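Local atomic coordinates of HTH-type transcriptional regulator mcbR (Escherichia coli UMEA 3718-1, PDB entry 4P9F), a protein that represses expression of mcbA by binding to its promoter region, which prevents colanic acid overproduction and mucoidy and is important for biofilm formation. Residues Pro158-Leu163 / Ala207-Gln212; Arg81-Leu86 / Gln151-Met156; Gly120-Ile125 / Ile167-Leu172; His180-Ala185 / His196-Ile201. All blocks are in the same frame, centred on the assembly; numbering follows the deposited sequence.

Contact 1. Residues Pro158-Leu163 / Ala207-Gln212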
loop_
_atom_site.group_PDB
_atom_site.type_symbol
_atom_site.label_atom_id
_atom_site.label_comp_id
_atom_site.label_asym_id
_atom_site.label_seq_id
_atom_site.Cartn_x
_atom_site.Cartn_y
_atom_site.Cartn_z
ATOM N N PRO A 158 11.191 8.393 -7.890
ATOM C CA PRO A 158 11.708 9.537 -8.670
ATOM C C PRO A 158 12.488 10.531 -7.797
ATOM O O PRO A 158 13.377 11.234 -8.288
ATOM C CB PRO A 158 10.439 10.184 -9.245
ATOM C CG PRO A 158 9.422 9.058 -9.289
ATOM C CD PRO A 158 9.733 8.228 -8.049
ATOM N N GLY A 159 12.190 10.544 -6.505
ATOM C CA GLY A 159 12.906 11.402 -5.581
ATOM C C GLY A 159 14.368 10.983 -5.440
ATOM O O GLY A 159 15.183 11.755 -4.942
ATOM N N LEU A 160 14.705 9.777 -5.907
ATOM C CA LEU A 160 16.072 9.240 -5.804
ATOM C C LEU A 160 16.942 9.626 -7.007
ATOM O O LEU A 160 18.162 9.440 -7.002
ATOM C CB LEU A 160 16.051 7.705 -5.665
ATOM C CG LEU A 160 15.921 7.125 -4.254
ATOM C CD1 LEU A 160 14.558 7.412 -3.657
ATOM C CD2 LEU A 160 16.232 5.635 -4.265
ATOM N N HIS A 161 16.313 10.187 -8.033
ATOM C CA HIS A 161 17.042 10.545 -9.247
ATOM C C HIS A 161 18.140 11.560 -8.939
ATOM O O HIS A 161 19.179 11.583 -9.596
ATOM C CB HIS A 161 16.089 11.105 -10.290
ATOM C CG HIS A 161 16.724 11.334 -11.625
ATOM N ND1 HIS A 161 17.023 10.307 -12.493
ATOM C CD2 HIS A 161 17.111 12.476 -12.244
ATOM C CE1 HIS A 161 17.555 10.806 -13.594
ATOM N NE2 HIS A 161 17.622 12.117 -13.466
ATOM N N TYR A 162 17.901 12.369 -7.913
ATOM C CA TYR A 162 18.854 13.363 -7.433
ATOM C C TYR A 162 20.209 12.762 -7.042
ATOM O O TYR A 162 21.259 13.382 -7.232
ATOM C CB TYR A 162 18.236 14.084 -6.235
ATOM C CG TYR A 162 19.192 14.904 -5.397
ATOM C CD1 TYR A 162 19.614 16.164 -5.822
ATOM C CD2 TYR A 162 19.655 14.434 -4.176
ATOM C CE1 TYR A 162 20.460 16.923 -5.056
ATOM C CE2 TYR A 162 20.512 15.192 -3.399
ATOM C CZ TYR A 162 20.913 16.432 -3.845
ATOM O OH TYR A 162 21.768 17.177 -3.073
ATOM N N LEU A 163 20.184 11.537 -6.526
ATOM C CA LEU A 163 21.398 10.855 -6.072
ATOM C C LEU A 163 22.461 10.675 -7.158
ATOM O O LEU A 163 23.663 10.805 -6.891
ATOM C CB LEU A 163 21.043 9.481 -5.493
ATOM C CG LEU A 163 20.105 9.508 -4.281
ATOM C CD1 LEU A 163 19.752 8.097 -3.808
ATOM C CD2 LEU A 163 20.735 10.321 -3.159
ATOM N N ALA A 207 17.785 12.008 4.919
ATOM C CA ALA A 207 18.490 13.267 5.088
ATOM C C ALA A 207 19.231 13.646 3.806
ATOM O O ALA A 207 19.291 14.816 3.419
ATOM C CB ALA A 207 19.461 13.171 6.265
ATOM N N ILE A 208 19.788 12.643 3.144
ATOM C CA ILE A 208 20.447 12.843 1.864
ATOM C C ILE A 208 19.452 13.273 0.785
ATOM O O ILE A 208 19.738 14.173 -0.009
ATOM C CB ILE A 208 21.167 11.560 1.416
ATOM C CG1 ILE A 208 22.175 11.132 2.479
ATOM C CG2 ILE A 208 21.873 11.772 0.073
ATOM C CD1 ILE A 208 22.827 9.817 2.178
ATOM N N LEU A 209 18.287 12.634 0.761
ATOM C CA LEU A 209 17.299 12.951 -0.263
ATOM C C LEU A 209 16.784 14.374 -0.140
ATOM O O LEU A 209 16.503 15.008 -1.150
ATOM C CB LEU A 209 16.107 11.989 -0.207
ATOM C CG LEU A 209 16.385 10.526 -0.526
ATOM C CD1 LEU A 209 15.081 9.753 -0.587
ATOM C CD2 LEU A 209 17.157 10.411 -1.850
ATOM N N TYR A 210 16.671 14.879 1.087
ATOM C CA TYR A 210 16.084 16.204 1.292
ATOM C C TYR A 210 16.974 17.316 0.773
ATOM O O TYR A 210 16.497 18.425 0.553
ATOM C CB TYR A 210 15.780 16.452 2.769
ATOM C CG TYR A 210 14.462 15.883 3.210
ATOM C CD1 TYR A 210 14.040 14.656 2.742
ATOM C CD2 TYR A 210 13.647 16.557 4.115
ATOM C CE1 TYR A 210 12.848 14.112 3.143
ATOM C CE2 TYR A 210 12.438 16.012 4.527
ATOM C CZ TYR A 210 12.052 14.780 4.030
ATOM O OH TYR A 210 10.870 14.180 4.400
ATOM N N GLN A 211 18.246 17.017 0.525
ATOM C CA GLN A 211 19.154 18.051 0.035
ATOM C C GLN A 211 18.687 18.591 -1.329
ATOM O O GLN A 211 19.069 19.682 -1.725
ATOM C CB GLN A 211 20.577 17.504 -0.100
ATOM C CG GLN A 211 21.228 16.994 1.186
ATOM C CD GLN A 211 22.594 16.338 0.923
ATOM O OE1 GLN A 211 23.072 16.292 -0.217
ATOM N NE2 GLN A 211 23.210 15.814 1.975
ATOM N N GLN A 212 17.839 17.841 -2.030
ATOM C CA GLN A 212 17.458 18.231 -3.389
ATOM C C GLN A 212 16.451 19.377 -3.426
ATOM O O GLN A 212 16.294 20.021 -4.461
ATOM C CB GLN A 212 16.878 17.042 -4.156
ATOM C CG GLN A 212 15.462 16.619 -3.752
ATOM C CD GLN A 212 15.076 15.275 -4.341
ATOM O OE1 GLN A 212 14.675 15.177 -5.504
ATOM N NE2 GLN A 212 15.199 14.224 -3.534
HETATM O O HOH W 1 15.009 13.406 -7.623
#
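Y162 and Q212 bring the two backbones together, their CA atoms 6.5 Å apart. Residues 158-160 have helical phi/psi near the N-terminal part of helix 161-166, and 211-212 adopt 3-10 geometry near the C-terminal part of helix 191-210. The Y162 ring is the main bridge: CB points toward the partner, and CG lies anti to the backbone N (chi1 166°). Q212 CB sits over one face in a CH-pi contact, 3.5 Å from the ring centroid. The phenol OH makes a weak hydrogen bond to Q211 OE1. A glutamine suits position 212 because its amide can donate twice: NE2 reaches G159 O at 2.8 Å, in the carbonyl plane on a lone pair, and also L209 O at 2.8 Å. L209 O also accepts from Q212 N; the two donors arrive from opposite faces of its plane. Water 1 donates to Q212 OE1 and to P158 O. L163 CD2 packs on I208 CG2 (3.7 Å) and on L209 CD2, while L160 CD1 meets L209 CD1. The leucines and I208 pack beside these polar bonds, and together they join helices 161-166 and 191-210 in the all-helical FCD domain of this GntR-family regulator.

Contact 2. Residues Arg81-Leu86 / Gln151-Met156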
loop_
_atom_site.group_PDB
_atom_site.type_symbol
_atom_site.label_atom_id
_atom_site.label_comp_id
_atom_site.label_asym_id
_atom_site.label_seq_id
_atom_site.Cartn_x
_atom_site.Cartn_y
_atom_site.Cartn_z
ATOM N N ARG A 81 6.679 8.669 6.138
ATOM C CA ARG A 81 5.928 8.439 7.366
ATOM C C ARG A 81 5.177 7.114 7.295
ATOM O O ARG A 81 5.165 6.349 8.262
ATOM C CB ARG A 81 4.960 9.591 7.633
ATOM C CG ARG A 81 5.670 10.896 7.922
ATOM C CD ARG A 81 4.705 12.058 8.019
ATOM N NE ARG A 81 3.906 11.988 9.227
ATOM C CZ ARG A 81 3.160 12.987 9.674
ATOM N NH1 ARG A 81 3.112 14.127 8.999
ATOM N NH2 ARG A 81 2.463 12.845 10.793
ATOM N N ILE A 82 4.581 6.829 6.144
ATOM C CA ILE A 82 3.867 5.574 5.965
ATOM C C ILE A 82 4.830 4.389 6.002
ATOM O O ILE A 82 4.626 3.429 6.741
ATOM C CB ILE A 82 3.075 5.536 4.636
ATOM C CG1 ILE A 82 2.054 6.683 4.570
ATOM C CG2 ILE A 82 2.351 4.187 4.492
ATOM C CD1 ILE A 82 1.440 6.892 3.182
ATOM N N ARG A 83 5.894 4.454 5.222
ATOM C CA ARG A 83 6.773 3.301 5.128
ATOM C C ARG A 83 7.578 3.101 6.406
ATOM O O ARG A 83 8.032 1.998 6.691
ATOM C CB ARG A 83 7.699 3.448 3.941
ATOM C CG ARG A 83 8.789 4.474 4.145
ATOM C CD ARG A 83 9.552 4.618 2.849
ATOM N NE ARG A 83 10.707 5.507 2.963
ATOM C CZ ARG A 83 11.953 5.100 3.168
ATOM N NH1 ARG A 83 12.231 3.798 3.285
ATOM N NH2 ARG A 83 12.921 5.999 3.231
ATOM N N TYR A 84 7.764 4.169 7.161
ATOM C CA TYR A 84 8.417 4.053 8.455
ATOM C C TYR A 84 7.725 2.982 9.290
ATOM O O TYR A 84 8.363 2.019 9.707
ATOM C CB TYR A 84 8.405 5.392 9.183
ATOM C CG TYR A 84 9.053 5.371 10.553
ATOM C CD1 TYR A 84 10.429 5.540 10.708
ATOM C CD2 TYR A 84 8.285 5.186 11.691
ATOM C CE1 TYR A 84 11.014 5.530 11.983
ATOM C CE2 TYR A 84 8.854 5.177 12.957
ATOM C CZ TYR A 84 10.216 5.352 13.101
ATOM O OH TYR A 84 10.758 5.333 14.368
ATOM N N GLU A 85 6.412 3.113 9.478
ATOM C CA GLU A 85 5.667 2.126 10.256
ATOM C C GLU A 85 5.693 0.746 9.634
ATOM O O GLU A 85 5.855 -0.244 10.344
ATOM C CB GLU A 85 4.216 2.562 10.466
ATOM C CG GLU A 85 4.089 3.884 11.174
ATOM C CD GLU A 85 4.636 3.845 12.598
ATOM O OE1 GLU A 85 4.634 2.759 13.221
ATOM O OE2 GLU A 85 5.055 4.910 13.099
ATOM N N LEU A 86 5.539 0.672 8.313
ATOM C CA LEU A 86 5.438 -0.629 7.657
ATOM C C LEU A 86 6.753 -1.393 7.678
ATOM O O LEU A 86 6.765 -2.604 7.913
ATOM C CB LEU A 86 4.971 -0.459 6.213
ATOM C CG LEU A 86 3.576 0.170 6.070
ATOM C CD1 LEU A 86 3.088 0.211 4.604
ATOM C CD2 LEU A 86 2.546 -0.529 6.980
ATOM N N GLN A 151 5.592 -1.003 -3.141
ATOM C CA GLN A 151 4.748 0.001 -3.791
ATOM C C GLN A 151 5.183 1.423 -3.377
ATOM O O GLN A 151 5.303 2.331 -4.202
ATOM C CB GLN A 151 3.297 -0.255 -3.411
ATOM C CG GLN A 151 2.281 0.104 -4.441
ATOM C CD GLN A 151 0.864 -0.057 -3.919
ATOM O OE1 GLN A 151 0.058 0.854 -4.019
ATOM N NE2 GLN A 151 0.568 -1.216 -3.350
ATOM N N LEU A 152 5.449 1.602 -2.089
ATOM C CA LEU A 152 5.849 2.916 -1.584
ATOM C C LEU A 152 7.250 3.305 -2.082
ATOM O O LEU A 152 7.517 4.474 -2.344
ATOM C CB LEU A 152 5.764 2.926 -0.061
ATOM C CG LEU A 152 4.313 2.869 0.459
ATOM C CD1 LEU A 152 4.250 2.524 1.960
ATOM C CD2 LEU A 152 3.594 4.212 0.201
ATOM N N TRP A 153 8.130 2.323 -2.252
ATOM C CA TRP A 153 9.445 2.584 -2.835
ATOM C C TRP A 153 9.333 3.065 -4.280
ATOM O O TRP A 153 10.132 3.887 -4.739
ATOM C CB TRP A 153 10.296 1.319 -2.793
ATOM C CG TRP A 153 10.811 0.966 -1.424
ATOM C CD1 TRP A 153 10.760 1.733 -0.291
ATOM C CD2 TRP A 153 11.397 -0.288 -1.036
ATOM N NE1 TRP A 153 11.317 1.046 0.770
ATOM C CE2 TRP A 153 11.712 -0.199 0.338
ATOM C CE3 TRP A 153 11.694 -1.484 -1.727
ATOM C CZ2 TRP A 153 12.313 -1.251 1.039
ATOM C CZ3 TRP A 153 12.292 -2.531 -1.029
ATOM C CH2 TRP A 153 12.601 -2.404 0.338
ATOM N N VAL A 154 8.374 2.499 -5.008
ATOM C CA VAL A 154 8.091 2.927 -6.377
ATOM C C VAL A 154 7.612 4.379 -6.385
ATOM O O VAL A 154 8.034 5.159 -7.222
ATOM C CB VAL A 154 7.030 2.034 -7.057
ATOM C CG1 VAL A 154 6.597 2.637 -8.404
ATOM C CG2 VAL A 154 7.572 0.598 -7.273
ATOM N N ARG A 155 6.739 4.732 -5.444
ATOM C CA ARG A 155 6.188 6.091 -5.348
ATOM C C ARG A 155 7.287 7.117 -5.000
ATOM O O ARG A 155 7.334 8.196 -5.563
ATOM C CB ARG A 155 5.070 6.131 -4.285
ATOM C CG ARG A 155 3.823 5.345 -4.658
ATOM C CD ARG A 155 3.094 5.934 -5.844
ATOM N NE ARG A 155 2.320 7.150 -5.557
ATOM C CZ ARG A 155 1.092 7.119 -5.027
ATOM N NH1 ARG A 155 0.553 5.957 -4.680
ATOM N NH2 ARG A 155 0.408 8.231 -4.832
HETATM N N MSE A 156 8.169 6.786 -4.060
HETATM C CA MSE A 156 9.220 7.739 -3.715
HETATM C C MSE A 156 10.376 7.705 -4.706
HETATM O O MSE A 156 11.175 8.644 -4.751
HETATM C CB MSE A 156 9.747 7.496 -2.307
HETATM C CG MSE A 156 10.529 6.234 -2.122
HETATM SE SE MSE A 156 11.115 6.093 -0.245
HETATM C CE MSE A 156 12.383 7.450 -0.207
#
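R83 and M156, a selenomethionine, cross at about a right angle, with the selenium lying over one face of the guanidinium. SE stands 3.2 Å above that plane, displaced toward the rim, and is 3.3 Å from R83 NE. Both side chains place CG between their own backbone N and carbonyl carbon (chi1 73° for R83), and the arginine chain then runs extended to NE. A long, unbranched methionine-type chain can lie over the guanidinium in this way, and contact over the face leaves the N-H groups available to N80 and E87. NE is hydrogen-bonded to N80 OD1, and NH1 forms a salt bridge with E87 OE2. The same carboxylate oxygen accepts from W153 NE1, so E87 ties the indole and the arginine together. R83 NH1 lies near the plane of the W153 ring, at its edge, 3.8 Å from NE1, with the two planes 71° apart. Elsewhere in the interface, L152 CD1 packs against I82 CG2 at 3.6 Å and L86 CD1 at 3.7 Å, crossing both side chains at about a right angle. The segment axes approach to 10.5 Å and run nearly antiparallel, at 153°. R155 forms a salt bridge with E147 of the second subunit, and Q151 hydrogen-bonds to Q151 of that subunit. Such antiparallel packing, here of helices 73-95 and 143-156, is characteristic of the FCD helical bundle.

Contact 3. Residues Gly120-Ile125 / Ile167-Leu172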
loop_
_atom_site.group_PDB
_atom_site.type_symbol
_atom_site.label_atom_id
_atom_site.label_comp_id
_atom_site.label_asym_id
_atom_site.label_seq_id
_atom_site.Cartn_x
_atom_site.Cartn_y
_atom_site.Cartn_z
ATOM N N GLY A 120 32.088 2.929 -6.411
ATOM C CA GLY A 120 31.419 4.174 -6.749
ATOM C C GLY A 120 30.215 3.972 -7.661
ATOM O O GLY A 120 29.835 4.872 -8.417
ATOM N N ASP A 121 29.624 2.783 -7.599
ATOM C CA ASP A 121 28.469 2.441 -8.426
ATOM C C ASP A 121 27.150 2.808 -7.734
ATOM O O ASP A 121 26.617 2.042 -6.926
ATOM C CB ASP A 121 28.500 0.950 -8.766
ATOM C CG ASP A 121 27.561 0.589 -9.892
ATOM O OD1 ASP A 121 26.591 1.339 -10.138
ATOM O OD2 ASP A 121 27.804 -0.446 -10.545
HETATM N N MSE A 122 26.616 3.979 -8.057
HETATM C CA MSE A 122 25.495 4.496 -7.293
HETATM C C MSE A 122 24.261 3.633 -7.494
HETATM O O MSE A 122 23.517 3.395 -6.551
HETATM C CB MSE A 122 25.186 5.943 -7.665
HETATM C CG MSE A 122 23.935 6.481 -6.944
HETATM SE SE MSE A 122 24.159 6.588 -5.015
HETATM C CE MSE A 122 25.209 8.216 -4.957
ATOM N N GLU A 123 24.044 3.157 -8.716
ATOM C CA GLU A 123 22.861 2.343 -8.992
ATOM C C GLU A 123 22.869 1.032 -8.194
ATOM O O GLU A 123 21.852 0.629 -7.631
ATOM C CB GLU A 123 22.742 2.062 -10.487
ATOM C CG GLU A 123 21.512 1.244 -10.811
ATOM C CD GLU A 123 21.417 0.912 -12.290
ATOM O OE1 GLU A 123 22.282 1.384 -13.055
ATOM O OE2 GLU A 123 20.492 0.167 -12.678
ATOM N N GLN A 124 24.033 0.399 -8.132
ATOM C CA GLN A 124 24.219 -0.836 -7.384
ATOM C C GLN A 124 24.079 -0.618 -5.881
ATOM O O GLN A 124 23.523 -1.458 -5.182
ATOM C CB GLN A 124 25.590 -1.425 -7.716
ATOM C CG GLN A 124 25.531 -2.454 -8.819
ATOM C CD GLN A 124 24.728 -3.683 -8.414
ATOM O OE1 GLN A 124 23.509 -3.762 -8.640
ATOM N NE2 GLN A 124 25.415 -4.658 -7.818
ATOM N N ILE A 125 24.560 0.516 -5.386
ATOM C CA ILE A 125 24.345 0.893 -3.989
ATOM C C ILE A 125 22.845 0.961 -3.673
ATOM O O ILE A 125 22.350 0.419 -2.677
ATOM C CB ILE A 125 24.971 2.266 -3.665
ATOM C CG1 ILE A 125 26.499 2.204 -3.752
ATOM C CG2 ILE A 125 24.504 2.765 -2.280
ATOM C CD1 ILE A 125 27.155 3.532 -3.526
ATOM N N ILE A 167 25.196 13.304 -5.626
ATOM C CA ILE A 167 25.821 12.662 -4.471
ATOM C C ILE A 167 27.058 11.865 -4.844
ATOM O O ILE A 167 27.005 10.990 -5.712
ATOM C CB ILE A 167 24.834 11.748 -3.733
ATOM C CG1 ILE A 167 23.608 12.547 -3.300
ATOM C CG2 ILE A 167 25.509 11.081 -2.542
ATOM C CD1 ILE A 167 23.923 13.749 -2.453
ATOM N N ASN A 168 28.174 12.190 -4.202
ATOM C CA ASN A 168 29.398 11.421 -4.364
ATOM C C ASN A 168 29.364 10.174 -3.479
ATOM O O ASN A 168 29.322 10.284 -2.254
ATOM C CB ASN A 168 30.611 12.297 -4.029
ATOM C CG ASN A 168 31.925 11.540 -4.093
ATOM O OD1 ASN A 168 32.047 10.528 -4.784
ATOM N ND2 ASN A 168 32.930 12.052 -3.391
ATOM N N PRO A 169 29.375 8.984 -4.104
ATOM C CA PRO A 169 29.284 7.707 -3.386
ATOM C C PRO A 169 30.386 7.520 -2.347
ATOM O O PRO A 169 30.219 6.708 -1.444
ATOM C CB PRO A 169 29.423 6.668 -4.501
ATOM C CG PRO A 169 28.963 7.367 -5.728
ATOM C CD PRO A 169 29.422 8.787 -5.563
ATOM N N ALA A 170 31.481 8.269 -2.477
ATOM C CA ALA A 170 32.579 8.220 -1.519
ATOM C C ALA A 170 32.158 8.792 -0.166
ATOM O O ALA A 170 32.714 8.432 0.872
ATOM C CB ALA A 170 33.777 8.972 -2.052
ATOM N N GLU A 171 31.181 9.695 -0.190
ATOM C CA GLU A 171 30.682 10.328 1.029
ATOM C C GLU A 171 29.643 9.458 1.732
ATOM O O GLU A 171 29.017 9.885 2.704
ATOM C CB GLU A 171 30.080 11.698 0.705
ATOM N N LEU A 172 29.442 8.247 1.228
ATOM C CA LEU A 172 28.474 7.332 1.824
ATOM C C LEU A 172 29.151 6.195 2.585
ATOM O O LEU A 172 28.479 5.302 3.098
ATOM C CB LEU A 172 27.573 6.753 0.737
ATOM C CG LEU A 172 26.786 7.724 -0.151
ATOM C CD1 LEU A 172 25.957 6.952 -1.170
ATOM C CD2 LEU A 172 25.889 8.616 0.695
#
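G120 and P169 meet where the tight turn between helices 100-119 and 122-138 of the FCD bundle is covered by the loop between helices 161-166 and 177-187. G120 is the C-prime residue of a Schellman motif that closes helix 100-119, and its positive phi (76°) is readily accommodated by glycine. D121 follows at once as the N-cap of helix 122-138: its OD1 accepts a weak hydrogen bond from Q124 N. With no side chain at G120, the P169 ring packs against its backbone, CG lying 3.8 Å from G120 O. Proline is also well suited to the first position of the 3-10 segment 169-171, where its fixed phi fits and its lack of an N-H costs little. Just before it, N168 makes an Asx turn, OD1 accepting weakly from A170 N. The P169 carbonyl is itself held by Q117 NE2 of helix 100-119, which ties the loop to the helix that the Schellman motif ends.

Apolar side chains complete the contact. I125 CD1 comes to 4.0 Å from P169 CB, the two side chains crossing at about a right angle. M122, a selenomethionine here, starts with CG anti to the backbone N (chi1 176°) and then bends at chi2 and chi3. Such an unbranched, flexible chain can bring its methyl against several groups at once. That methyl, CE, touches P169 CG at 3.9 Å. It is 4.1 Å from L172 CD1. On I167 it meets CB at 3.8 Å, and its nearest approach is to I167 O, at 3.4 Å.

Contact 4. Residues His180-Ala185 / His196-Ile201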
loop_
_atom_site.group_PDB
_atom_site.type_symbol
_atom_site.label_atom_id
_atom_site.label_comp_id
_atom_site.label_asym_id
_atom_site.label_seq_id
_atom_site.Cartn_x
_atom_site.Cartn_y
_atom_site.Cartn_z
ATOM N N HIS A 180 25.645 -3.077 8.991
ATOM C CA HIS A 180 26.336 -4.066 9.813
ATOM C C HIS A 180 25.647 -4.236 11.162
ATOM O O HIS A 180 25.414 -5.354 11.618
ATOM C CB HIS A 180 27.799 -3.657 10.055
ATOM C CG HIS A 180 28.672 -3.771 8.845
ATOM N ND1 HIS A 180 29.015 -4.986 8.292
ATOM C CD2 HIS A 180 29.282 -2.827 8.091
ATOM C CE1 HIS A 180 29.794 -4.785 7.244
ATOM N NE2 HIS A 180 29.974 -3.486 7.101
ATOM N N LEU A 181 25.287 -3.110 11.776
ATOM C CA LEU A 181 24.644 -3.120 13.078
ATOM C C LEU A 181 23.255 -3.768 12.997
ATOM O O LEU A 181 22.859 -4.511 13.885
ATOM C CB LEU A 181 24.563 -1.692 13.631
ATOM C CG LEU A 181 25.909 -1.078 14.038
ATOM C CD1 LEU A 181 25.740 0.359 14.515
ATOM C CD2 LEU A 181 26.547 -1.925 15.146
ATOM N N LEU A 182 22.526 -3.493 11.919
ATOM C CA LEU A 182 21.223 -4.114 11.721
ATOM C C LEU A 182 21.355 -5.636 11.582
ATOM O O LEU A 182 20.581 -6.398 12.161
ATOM C CB LEU A 182 20.532 -3.537 10.486
ATOM C CG LEU A 182 19.216 -4.195 10.127
ATOM C CD1 LEU A 182 18.242 -4.046 11.294
ATOM C CD2 LEU A 182 18.629 -3.586 8.850
ATOM N N LEU A 183 22.334 -6.080 10.809
ATOM C CA LEU A 183 22.524 -7.511 10.620
ATOM C C LEU A 183 22.909 -8.188 11.950
ATOM O O LEU A 183 22.420 -9.272 12.256
ATOM C CB LEU A 183 23.575 -7.776 9.536
ATOM C CG LEU A 183 23.751 -9.250 9.174
ATOM C CD1 LEU A 183 22.395 -9.850 8.866
ATOM C CD2 LEU A 183 24.703 -9.424 8.002
ATOM N N ALA A 184 23.751 -7.529 12.747
ATOM C CA ALA A 184 24.103 -8.026 14.081
ATOM C C ALA A 184 22.863 -8.130 14.993
ATOM O O ALA A 184 22.698 -9.094 15.739
ATOM C CB ALA A 184 25.144 -7.133 14.712
ATOM N N ALA A 185 21.997 -7.125 14.923
ATOM C CA ALA A 185 20.765 -7.116 15.711
ATOM C C ALA A 185 19.832 -8.251 15.278
ATOM O O ALA A 185 19.169 -8.873 16.109
ATOM C CB ALA A 185 20.041 -5.740 15.585
ATOM N N HIS A 196 15.572 0.007 15.864
ATOM C CA HIS A 196 16.428 1.163 16.045
ATOM C C HIS A 196 17.436 1.324 14.885
ATOM O O HIS A 196 17.584 2.415 14.349
ATOM C CB HIS A 196 17.164 1.057 17.391
ATOM C CG HIS A 196 18.196 2.122 17.602
ATOM N ND1 HIS A 196 19.499 1.991 17.170
ATOM C CD2 HIS A 196 18.119 3.337 18.197
ATOM C CE1 HIS A 196 20.180 3.078 17.489
ATOM N NE2 HIS A 196 19.363 3.908 18.113
ATOM N N CYS A 197 18.119 0.244 14.495
ATOM C CA CYS A 197 19.093 0.307 13.402
ATOM C C CYS A 197 18.415 0.663 12.073
ATOM O O CYS A 197 18.914 1.487 11.309
ATOM C CB CYS A 197 19.860 -1.024 13.272
ATOM S SG CYS A 197 21.007 -1.302 14.682
ATOM N N LEU A 198 17.269 0.046 11.814
ATOM C CA LEU A 198 16.556 0.314 10.580
ATOM C C LEU A 198 16.048 1.761 10.564
ATOM O O LEU A 198 16.108 2.422 9.533
ATOM C CB LEU A 198 15.393 -0.657 10.400
ATOM C CG LEU A 198 14.630 -0.511 9.078
ATOM C CD1 LEU A 198 15.586 -0.642 7.873
ATOM C CD2 LEU A 198 13.483 -1.544 9.000
ATOM N N ALA A 199 15.564 2.255 11.700
ATOM C CA ALA A 199 15.152 3.653 11.784
ATOM C C ALA A 199 16.328 4.596 11.498
ATOM O O ALA A 199 16.180 5.581 10.778
ATOM C CB ALA A 199 14.553 3.964 13.160
ATOM N N GLU A 200 17.497 4.269 12.047
ATOM C CA GLU A 200 18.708 5.057 11.822
ATOM C C GLU A 200 19.088 5.051 10.337
ATOM O O GLU A 200 19.483 6.079 9.777
ATOM C CB GLU A 200 19.871 4.507 12.673
ATOM C CG GLU A 200 19.807 4.809 14.188
ATOM C CD GLU A 200 20.390 6.167 14.578
ATOM O OE1 GLU A 200 21.586 6.399 14.302
ATOM O OE2 GLU A 200 19.678 6.987 15.194
ATOM N N ILE A 201 18.975 3.885 9.704
ATOM C CA ILE A 201 19.266 3.752 8.270
ATOM C C ILE A 201 18.366 4.667 7.460
ATOM O O ILE A 201 18.822 5.401 6.575
ATOM C CB ILE A 201 19.099 2.285 7.794
ATOM C CG1 ILE A 201 20.236 1.422 8.371
ATOM C CG2 ILE A 201 19.095 2.192 6.256
ATOM C CD1 ILE A 201 20.069 -0.049 8.130
#
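C197 lies against L182 at the closest backbone approach of the two helices, where the CA atoms are 5.2 Å apart. Its CB packs against L182 CA at 3.7 Å and L182 CB at 3.8 Å, so main chain and side-chain root are both involved. A residue as small as cysteine suits this place, since little room separates the backbones. The sulphur lies beside its own backbone N (chi1 -70°) and reaches L181 CB at 3.7 Å. No hydrogen bond crosses the interface: the side chains meet by apolar contacts.

Around this point the larger side chains spread out. L182 sends CG anti to the backbone N (chi1 175°). Its CD1 stays against C197 CB while CD2 reaches I201 CD1 at 3.9 Å, the L182 and I201 side chains crossing at about a right angle; CD2 also lies 4.3 Å from L198 CD1. C197 and I201 are four residues apart, and so lie one turn from each other on the same side of their helix. L182 thus packs on a small residue along its length and on beta- and gamma-branched ones at CD2.

The backbones that position these groups are regular helices, bonded from residue i+4 to i, as in I201 N to C197 O and A185 N to L181 O. Their axes approach to 8.9 Å, with a signed crossing angle of -160°. Helices 177-187 and 191-210 thereby form an antiparallel hairpin across a short connection. Helix 122-138 packs on it, with F132 on L182 and R133 on both L198 and I201, while L88 and V91 of helix 73-95 pack on L198, and L106, Q107 and L110 of helix 100-119 touch L183.

Helix 191-210 links contact 1 and contact 4, which use different parts of it and lie about 22 Å apart between centres; they do not touch, their nearest atoms being about 7 Å apart. Contact 1 does touch contact 2, through L209 CD1 and M156 CE at 3.6 Å, and contact 3, where L163 O meets M122 CE at 3.6 Å and I208 packs on I167 and L172. Contacts 2 and 3 lie on opposite sides of the chain's centre, about 22 Å apart between centres. Y84 of contact 2 packs on A199 of contact 4. The DNA-binding helix-turn-helix, residues 31-50, includes none of these segments.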